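Local coordinates for teichoic acid biosynthesis protein F (Staphylococcus epidermidis, PDB 3L7I) that belongs to a family of teichoic acid biosynthesis proteins of the bacterial cell wall and has a two-domain GT-B-type fold, at residues P510-L515 with M627-I632. Sequence-based numbering, arbitrary orientation.
Sequences PRNDVL and MFDYGI
Two short helical turns, 510-515 and 627-632, face each other with Asn512 set against Asp629, their CA atoms 7.0 Å apart, and Leu515 against Ile632 at 6.8 Å. The polar end of this buried interface converges on one carboxylate. Arg511 begins with CG lying between its backbone N and carbonyl carbon (chi1 52°), and its chain, bent at chi2 and chi3, brings NH2 into a salt bridge 2.7 Å from Asp629 OD2. The carboxylate meets the guanidinium at its edge, the two planes 65° apart, while the same guanidinium also pairs through NE with Asp367; serving two acids, the cation would favour the ionised form of both. The enzyme has a GT-B-like architecture of two domains with parallel sheets; 510-515 follows the last strand of one sheet, and 627-632 follows strand 618-621 of the other, on helix 626-630, so the contact joins the two domains. Asn512 adds a hydrogen bond from ND2 to the anti lone pair of Asp629 OD2, 3.2 Å long with an N-H...O angle of 150°, the acceptor lying in the amide plane. Arg511 and Asn512 thus both grip OD2. Ile632 CD1 packs over one face of the Asn512 amide, 3.5 Å from ND2, and it also meets Leu515 CD1, tip to tip at 3.9 Å, where the two side chains cross nearly at right angles. Phe613 and Leu614 of helix 609-614 touch Leu515.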
ATOM      1  N   PRO A 510       4.372   1.794  51.010  1.00 60.78           N
ATOM      2  CA  PRO A 510       5.561   0.983  51.263  1.00 61.54           C
ATOM      3  C   PRO A 510       6.768   1.872  51.553  1.00 60.90           C
ATOM      4  O   PRO A 510       7.623   1.510  52.368  1.00 62.04           O
ATOM      5  CB  PRO A 510       5.733   0.227  49.942  1.00 60.90           C
ATOM      6  CG  PRO A 510       4.336   0.034  49.478  1.00 60.90           C
ATOM      7  CD  PRO A 510       3.621   1.325  49.837  1.00 60.22           C
ATOM      8  N   ARG A 511       6.819   3.029  50.891  1.00 70.44           N
ATOM      9  CA  ARG A 511       7.942   3.954  50.994  1.00 69.78           C
ATOM     10  C   ARG A 511       7.994   4.546  52.383  1.00 69.65           C
ATOM     11  O   ARG A 511       9.013   5.115  52.787  1.00 69.51           O
ATOM     12  CB  ARG A 511       7.757   5.098  50.013  1.00 68.34           C
ATOM     13  CG  ARG A 511       6.410   5.745  50.169  1.00 67.53           C
ATOM     14  CD  ARG A 511       6.492   7.238  50.223  1.00 66.26           C
ATOM     15  NE  ARG A 511       6.026   7.809  48.970  1.00 65.71           N
ATOM     16  CZ  ARG A 511       5.301   8.927  48.880  1.00 64.96           C
ATOM     17  NH1 ARG A 511       4.911   9.368  47.680  1.00 64.85           N
ATOM     18  NH2 ARG A 511       4.962   9.596  49.984  1.00 64.58           N
ATOM     19  N   ASN A 512       6.876   4.428  53.098  1.00 69.83           N
ATOM     20  CA  ASN A 512       6.750   4.969  54.444  1.00 69.97           C
ATOM     21  C   ASN A 512       7.158   3.960  55.516  1.00 71.88           C
ATOM     22  O   ASN A 512       7.372   4.337  56.667  1.00 72.40           O
ATOM     23  CB  ASN A 512       5.326   5.481  54.699  1.00 69.46           C
ATOM     24  CG  ASN A 512       5.054   6.846  54.055  1.00 67.83           C
ATOM     25  OD1 ASN A 512       5.970   7.535  53.617  1.00 67.01           O
ATOM     26  ND2 ASN A 512       3.772   7.235  54.002  1.00 67.59           N
ATOM     27  N   ASP A 513       7.289   2.692  55.123  1.00 73.12           N
ATOM     28  CA  ASP A 513       7.634   1.601  56.039  1.00 75.32           C
ATOM     29  C   ASP A 513       8.754   2.005  57.001  1.00 76.07           C
ATOM     30  O   ASP A 513       8.591   1.937  58.231  1.00 77.30           O
ATOM     31  CB  ASP A 513       8.044   0.333  55.267  1.00 76.55           C
ATOM     32  CG  ASP A 513       6.839  -0.503  54.772  1.00 76.81           C
ATOM     33  OD1 ASP A 513       5.677  -0.179  55.125  1.00 76.27           O
ATOM     34  OD2 ASP A 513       7.072  -1.498  54.028  1.00 77.73           O
ATOM     35  N   VAL A 514       9.885   2.433  56.438  1.00 75.51           N
ATOM     36  CA  VAL A 514      11.052   2.846  57.230  1.00 76.27           C
ATOM     37  C   VAL A 514      10.735   3.894  58.315  1.00 75.71           C
ATOM     38  O   VAL A 514      11.404   3.930  59.346  1.00 77.10           O
ATOM     39  CB  VAL A 514      12.205   3.396  56.329  1.00 75.40           C
ATOM     40  CG1 VAL A 514      13.211   2.323  55.980  1.00 77.34           C
ATOM     41  CG2 VAL A 514      11.636   4.028  55.090  1.00 73.28           C
ATOM     42  N   LEU A 515       9.752   4.766  58.075  1.00 73.90           N
ATOM     43  CA  LEU A 515       9.420   5.796  59.055  1.00 73.48           C
ATOM     44  C   LEU A 515       8.819   5.133  60.291  1.00 75.48           C
ATOM     45  O   LEU A 515       8.955   5.608  61.421  1.00 76.30           O
ATOM     46  CB  LEU A 515       8.474   6.836  58.461  1.00 71.42           C
ATOM     47  CG  LEU A 515       8.975   7.541  57.195  1.00 69.65           C
ATOM     48  CD1 LEU A 515       7.943   8.524  56.719  1.00 68.11           C
ATOM     49  CD2 LEU A 515      10.307   8.250  57.410  1.00 69.43           C
ATOM     50  N   MET A 627       3.978  16.697  53.746  1.00 58.00           N
ATOM     51  CA  MET A 627       3.622  16.848  55.148  1.00 58.22           C
ATOM     52  C   MET A 627       2.899  15.596  55.666  1.00 59.19           C
ATOM     53  O   MET A 627       2.992  15.258  56.847  1.00 59.45           O
ATOM     54  CB  MET A 627       2.776  18.096  55.361  1.00 58.72           C
ATOM     55  CG  MET A 627       1.566  18.153  54.481  1.00 59.74           C
ATOM     56  SD  MET A 627       0.469  19.455  55.029  1.00 60.85           S
ATOM     57  CE  MET A 627      -0.903  19.246  53.883  1.00 62.36           C
ATOM     58  N   PHE A 628       2.190  14.906  54.778  1.00 59.99           N
ATOM     59  CA  PHE A 628       1.402  13.765  55.193  1.00 61.27           C
ATOM     60  C   PHE A 628       2.313  12.586  55.457  1.00 61.18           C
ATOM     61  O   PHE A 628       1.940  11.660  56.175  1.00 62.26           O
ATOM     62  CB  PHE A 628       0.369  13.375  54.135  1.00 62.49           C
ATOM     63  CG  PHE A 628      -0.678  14.414  53.881  1.00 63.10           C
ATOM     64  CD1 PHE A 628      -1.548  14.798  54.878  1.00 63.94           C
ATOM     65  CD2 PHE A 628      -0.812  14.986  52.638  1.00 63.16           C
ATOM     66  CE1 PHE A 628      -2.514  15.739  54.646  1.00 64.80           C
ATOM     67  CE2 PHE A 628      -1.784  15.928  52.401  1.00 64.04           C
ATOM     68  CZ  PHE A 628      -2.633  16.304  53.406  1.00 64.86           C
ATOM     69  N   ASP A 629       3.497  12.598  54.859  1.00 60.19           N
ATOM     70  CA  ASP A 629       4.446  11.517  55.060  1.00 60.32           C
ATOM     71  C   ASP A 629       5.175  11.745  56.365  1.00 59.85           C
ATOM     72  O   ASP A 629       5.190  10.890  57.261  1.00 60.74           O
ATOM     73  CB  ASP A 629       5.476  11.487  53.934  1.00 59.73           C
ATOM     74  CG  ASP A 629       4.869  11.123  52.596  1.00 60.56           C
ATOM     75  OD1 ASP A 629       5.087  11.888  51.629  1.00 60.06           O
ATOM     76  OD2 ASP A 629       4.175  10.076  52.510  1.00 61.95           O
ATOM     77  N   TYR A 630       5.788  12.919  56.456  1.00 58.69           N
ATOM     78  CA  TYR A 630       6.629  13.280  57.587  1.00 58.34           C
ATOM     79  C   TYR A 630       5.856  13.153  58.894  1.00 59.30           C
ATOM     80  O   TYR A 630       6.432  12.865  59.940  1.00 59.72           O
ATOM     81  CB  TYR A 630       7.178  14.688  57.387  1.00 57.28           C
ATOM     82  CG  TYR A 630       8.115  15.105  58.452  1.00 57.12           C
ATOM     83  CD1 TYR A 630       9.375  14.546  58.544  1.00 57.06           C
ATOM     84  CD2 TYR A 630       7.744  16.048  59.391  1.00 57.33           C
ATOM     85  CE1 TYR A 630      10.257  14.929  59.566  1.00 57.21           C
ATOM     86  CE2 TYR A 630       8.608  16.437  60.409  1.00 57.50           C
ATOM     87  CZ  TYR A 630       9.859  15.879  60.486  1.00 57.42           C
ATOM     88  OH  TYR A 630      10.709  16.258  61.482  1.00 57.84           O
ATOM     89  N   GLY A 631       4.539  13.331  58.805  1.00 59.93           N
ATOM     90  CA  GLY A 631       3.636  13.267  59.947  1.00 61.17           C
ATOM     91  C   GLY A 631       3.600  11.944  60.699  1.00 62.52           C
ATOM     92  O   GLY A 631       3.177  11.881  61.851  1.00 63.69           O
ATOM     93  N   ILE A 632       4.045  10.876  60.059  1.00 62.66           N
ATOM     94  CA  ILE A 632       4.112   9.619  60.754  1.00 64.19           C
ATOM     95  C   ILE A 632       5.062   9.739  61.944  1.00 64.30           C
ATOM     96  O   ILE A 632       4.906   9.030  62.947  1.00 65.92           O
ATOM     97  CB  ILE A 632       4.604   8.510  59.836  1.00 64.47           C
ATOM     98  CG1 ILE A 632       3.632   8.321  58.660  1.00 64.77           C
ATOM     99  CG2 ILE A 632       4.793   7.228  60.631  1.00 66.32           C
ATOM    100  CD1 ILE A 632       4.212   7.509  57.498  1.00 64.90           C
TER